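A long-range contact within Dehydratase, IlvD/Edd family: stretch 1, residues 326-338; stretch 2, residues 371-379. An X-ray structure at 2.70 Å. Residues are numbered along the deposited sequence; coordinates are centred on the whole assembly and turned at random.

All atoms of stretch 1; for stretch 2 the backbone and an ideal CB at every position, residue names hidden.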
# COMPACT_ATOMS: atom_id res chain seq x y z
N LYS A 326 16.12 31.10 15.67
CA LYS A 326 15.13 30.74 16.68
C LYS A 326 14.13 29.67 16.26
O LYS A 326 13.92 28.70 17.00
CB LYS A 326 14.39 32.01 17.09
CG LYS A 326 13.29 31.80 18.09
CD LYS A 326 12.56 33.12 18.32
CE LYS A 326 11.74 33.08 19.59
NZ LYS A 326 10.33 33.36 19.24
N TYR A 327 13.48 29.80 15.10
CA TYR A 327 12.35 28.95 14.76
C TYR A 327 12.78 27.72 13.95
O TYR A 327 13.96 27.42 13.80
CB TYR A 327 11.29 29.76 14.02
CG TYR A 327 10.78 30.91 14.84
CD1 TYR A 327 9.89 30.71 15.89
CD2 TYR A 327 11.21 32.22 14.59
CE1 TYR A 327 9.42 31.78 16.66
CE2 TYR A 327 10.75 33.29 15.35
CZ TYR A 327 9.86 33.07 16.38
OH TYR A 327 9.42 34.13 17.13
N LEU A 328 11.80 26.97 13.45
CA LEU A 328 12.05 25.72 12.74
C LEU A 328 11.30 25.72 11.42
O LEU A 328 10.71 26.74 11.04
CB LEU A 328 11.64 24.53 13.61
CG LEU A 328 12.30 24.40 14.98
CD1 LEU A 328 11.84 23.13 15.67
CD2 LEU A 328 13.80 24.38 14.88
N GLY A 329 11.31 24.58 10.72
CA GLY A 329 10.82 24.54 9.34
C GLY A 329 9.38 24.98 9.16
O GLY A 329 9.03 25.55 8.12
N GLU A 330 8.52 24.74 10.15
CA GLU A 330 7.13 25.14 10.01
C GLU A 330 7.00 26.65 9.89
O GLU A 330 6.32 27.15 8.99
CB GLU A 330 6.32 24.63 11.19
CG GLU A 330 6.00 23.14 11.14
CD GLU A 330 4.81 22.80 11.99
OE1 GLU A 330 3.69 23.08 11.51
OE2 GLU A 330 4.97 22.29 13.13
N ARG A 331 7.62 27.39 10.80
CA ARG A 331 7.52 28.85 10.73
C ARG A 331 8.17 29.38 9.45
O ARG A 331 7.64 30.32 8.82
CB ARG A 331 8.16 29.48 11.97
CG ARG A 331 7.34 29.32 13.25
CD ARG A 331 5.99 30.04 13.17
NE ARG A 331 6.07 31.50 12.97
CZ ARG A 331 6.22 32.40 13.94
NH1 ARG A 331 6.35 32.03 15.20
NH2 ARG A 331 6.25 33.70 13.65
N PHE A 332 9.28 28.77 9.03
CA PHE A 332 9.94 29.22 7.82
C PHE A 332 9.00 29.11 6.62
O PHE A 332 8.83 30.08 5.86
CB PHE A 332 11.22 28.41 7.59
CG PHE A 332 11.94 28.76 6.32
CD1 PHE A 332 12.22 30.09 6.00
CD2 PHE A 332 12.33 27.77 5.42
CE1 PHE A 332 12.86 30.42 4.84
CE2 PHE A 332 12.98 28.09 4.25
CZ PHE A 332 13.24 29.42 3.95
N HIS A 333 8.35 27.96 6.46
CA HIS A 333 7.50 27.76 5.29
C HIS A 333 6.24 28.63 5.35
O HIS A 333 5.77 29.13 4.32
CB HIS A 333 7.13 26.28 5.13
CG HIS A 333 6.02 26.06 4.16
ND1 HIS A 333 4.71 25.94 4.55
CD2 HIS A 333 6.02 26.01 2.81
CE1 HIS A 333 3.95 25.80 3.48
NE2 HIS A 333 4.72 25.84 2.41
N ARG A 334 5.68 28.82 6.54
CA ARG A 334 4.53 29.72 6.67
C ARG A 334 4.90 31.16 6.36
O ARG A 334 4.05 31.93 5.88
CB ARG A 334 3.96 29.61 8.08
CG ARG A 334 2.55 30.11 8.25
CD ARG A 334 1.76 29.14 9.15
NE ARG A 334 2.24 29.14 10.53
CZ ARG A 334 2.53 28.04 11.22
NH1 ARG A 334 2.38 26.86 10.65
NH2 ARG A 334 2.98 28.13 12.47
N ALA A 335 6.15 31.56 6.64
CA ALA A 335 6.65 32.88 6.28
C ALA A 335 6.90 33.05 4.78
O ALA A 335 7.06 34.18 4.32
CB ALA A 335 7.95 33.17 7.03
N GLY A 336 6.94 31.95 4.02
CA GLY A 336 7.08 32.04 2.58
C GLY A 336 8.23 31.21 2.06
O GLY A 336 8.49 31.17 0.85
N GLY A 337 8.95 30.57 2.98
CA GLY A 337 10.05 29.67 2.68
C GLY A 337 11.05 30.24 1.70
O GLY A 337 11.34 31.44 1.68
N ALA A 338 11.60 29.36 0.87
CA ALA A 338 12.68 29.77 -0.03
C ALA A 338 12.28 30.89 -0.98
O ALA A 338 13.07 31.85 -1.12
CB ALA A 338 13.21 28.56 -0.81
N UNK A 371 7.06 38.27 -1.49
CA UNK A 371 7.54 38.90 -0.27
C UNK A 371 6.98 38.16 0.94
O UNK A 371 5.81 37.75 0.95
CB UNK A 371 7.15 40.38 -0.23
N UNK A 372 7.81 37.99 1.96
CA UNK A 372 7.42 37.22 3.13
C UNK A 372 6.21 37.83 3.81
O UNK A 372 5.85 38.99 3.62
CB UNK A 372 8.58 37.12 4.12
N UNK A 373 5.58 37.00 4.65
CA UNK A 373 4.42 37.38 5.42
C UNK A 373 4.69 37.39 6.91
O UNK A 373 3.81 37.78 7.69
CB UNK A 373 3.26 36.44 5.11
N UNK A 374 5.88 36.98 7.35
CA UNK A 374 6.23 36.93 8.77
C UNK A 374 7.61 37.57 8.95
O UNK A 374 8.64 36.91 8.82
CB UNK A 374 6.22 35.49 9.29
N UNK A 375 7.63 38.87 9.27
CA UNK A 375 8.93 39.50 9.45
C UNK A 375 9.61 39.09 10.75
O UNK A 375 10.76 39.50 10.98
CB UNK A 375 8.78 41.02 9.41
N UNK A 376 8.95 38.28 11.59
CA UNK A 376 9.61 37.66 12.75
C UNK A 376 10.55 36.54 12.33
O UNK A 376 11.43 36.14 13.10
CB UNK A 376 8.57 37.12 13.73
N UNK A 377 10.39 36.04 11.11
CA UNK A 377 11.00 34.80 10.66
C UNK A 377 11.94 35.05 9.50
O UNK A 377 13.07 34.53 9.47
CB UNK A 377 9.93 33.79 10.26
N UNK A 378 11.50 35.82 8.52
CA UNK A 378 12.32 36.21 7.39
C UNK A 378 12.52 37.72 7.47
O UNK A 378 11.61 38.50 7.16
CB UNK A 378 11.68 35.80 6.06
N UNK A 379 13.71 38.13 7.89
CA UNK A 379 14.00 39.54 8.13
C UNK A 379 14.20 40.29 6.82
O UNK A 379 14.57 39.70 5.79
CB UNK A 379 15.24 39.69 9.01

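Stretch 2 runs without regular secondary structure past the C-terminal end of the helix formed by residues 329-335. At position 371 the CA-to-CB bond points away and the ideal CB finds nothing of stretch 1 within 5.5 Å, so stretch 1 sets no preference. The residue is Glu-371.

Position 372 lies beside the helix end, its ideal CB 3.3 Å from Ala-335 O, a carbonyl in the last turn of the helix. A small side chain with a donor would suit, serine or threonine above all. Thr-372 is found: OG1 donates to Ala-335 O (2.8 Å) and also accepts from the backbone N of position 374 (2.9 Å), linking the helix end to the following turn.

At position 373 the backbone N donates to Ala-335 O at 3.2 Å, a bond open to any residue except proline. The ideal CB points sideways, 4.6 Å from Arg-334 O, and many polar or small residues could fit. Ser-373 occupies it, with OG 3.3 Å from Arg-334 O.

Position 374 points toward the helix, its ideal CB 3.7 Å from Ala-335 CB and 4.7 Å from Arg-331 NH2. The positive charge of Arg-331 suits a short acidic residue, with the Ala-335 methyl close beside the CB, although asparagine could also offer an acceptor. Asp-374 forms a salt bridge, its OD2 accepting from Arg-331 NH2 at 2.6 Å. A water reinforces the link, donating to OD2 and to Arg-331 O while accepting from Arg-331 NE, each at 2.8 Å. OD1 instead accepts from the backbone N of position 376 (3.2 Å), bracing the turn.

Position 375 points away, and stretch 1 offers it nothing. Arg-375 reaches back within its own stretch, NH2 forming a salt bridge with Glu-371 OE2 at 2.7 Å.

At position 376 the ideal CB is 4.1 Å from Arg-331 NH2 and 4.6 Å from Tyr-327 OH. An acidic or other polar side chain would suit. Glu-376 provides a second salt bridge to the same nitrogen, OE1 to Arg-331 NH2 at 3.2 Å; Asp-374 OD2 and Glu-376 OE1 both lie at the guanidinium edge, near its plane.

Position 377 faces Ala-335 CB, 3.8 Å from the ideal CB, with the Tyr-327 ring nearby. A compact apolar residue such as valine, isoleucine or alanine is expected. Val-377 packs its CB 3.8 Å from Ala-335 CB, while CG1 lies 3.9 Å from Phe-332 CA and CG2 4.2 Å from Tyr-327 CD2.

Position 378 also points toward stretch 1, but its ideal CB is 4.7 Å from Ala-335 CB, leaving room for a longer apolar chain, leucine, methionine or isoleucine. Ile-378 extends CD1 to Ala-335 CB (3.7 Å) and Phe-332 CE1 (3.8 Å).

Position 379 points away, without constraint from stretch 1; it is Phe-379.

Stretch 2, residues 371-379: ETSDREVIF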
# COMPACT_ATOMS: atom_id res chain seq x y z
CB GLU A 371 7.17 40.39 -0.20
CG GLU A 371 7.93 41.11 0.93
CD GLU A 371 7.43 42.53 1.23
OE1 GLU A 371 6.71 43.13 0.39
OE2 GLU A 371 7.75 43.03 2.35
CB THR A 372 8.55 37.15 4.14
OG1 THR A 372 8.02 36.63 5.37
CG2 THR A 372 9.09 38.54 4.39
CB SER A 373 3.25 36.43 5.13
OG SER A 373 3.71 35.09 4.95
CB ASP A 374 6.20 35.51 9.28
CG ASP A 374 6.00 35.43 10.78
OD1 ASP A 374 6.35 36.41 11.47
OD2 ASP A 374 5.48 34.39 11.25
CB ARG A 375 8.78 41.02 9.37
CG ARG A 375 8.55 41.57 7.95
CD ARG A 375 9.81 41.53 7.08
NE ARG A 375 9.57 41.96 5.70
CZ ARG A 375 10.37 41.67 4.67
NH1 ARG A 375 11.48 40.96 4.84
NH2 ARG A 375 10.06 42.09 3.45
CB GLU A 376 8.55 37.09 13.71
CG GLU A 376 8.33 37.86 15.04
CD GLU A 376 7.04 37.42 15.82
OE1 GLU A 376 6.53 36.28 15.60
OE2 GLU A 376 6.54 38.22 16.64
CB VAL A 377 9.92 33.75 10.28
CG1 VAL A 377 10.56 32.42 9.92
CG2 VAL A 377 8.91 33.62 11.39
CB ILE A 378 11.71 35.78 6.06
CG1 ILE A 378 11.62 34.25 6.03
CG2 ILE A 378 12.53 36.34 4.91
CD1 ILE A 378 10.88 33.69 4.83
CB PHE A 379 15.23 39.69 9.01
CG PHE A 379 14.94 39.50 10.47
CD1 PHE A 379 13.97 38.59 10.89
CD2 PHE A 379 15.63 40.23 11.41
CE1 PHE A 379 13.70 38.42 12.24
CE2 PHE A 379 15.37 40.06 12.76
CZ PHE A 379 14.40 39.16 13.17
O HOH W 1 5.75 31.80 10.21
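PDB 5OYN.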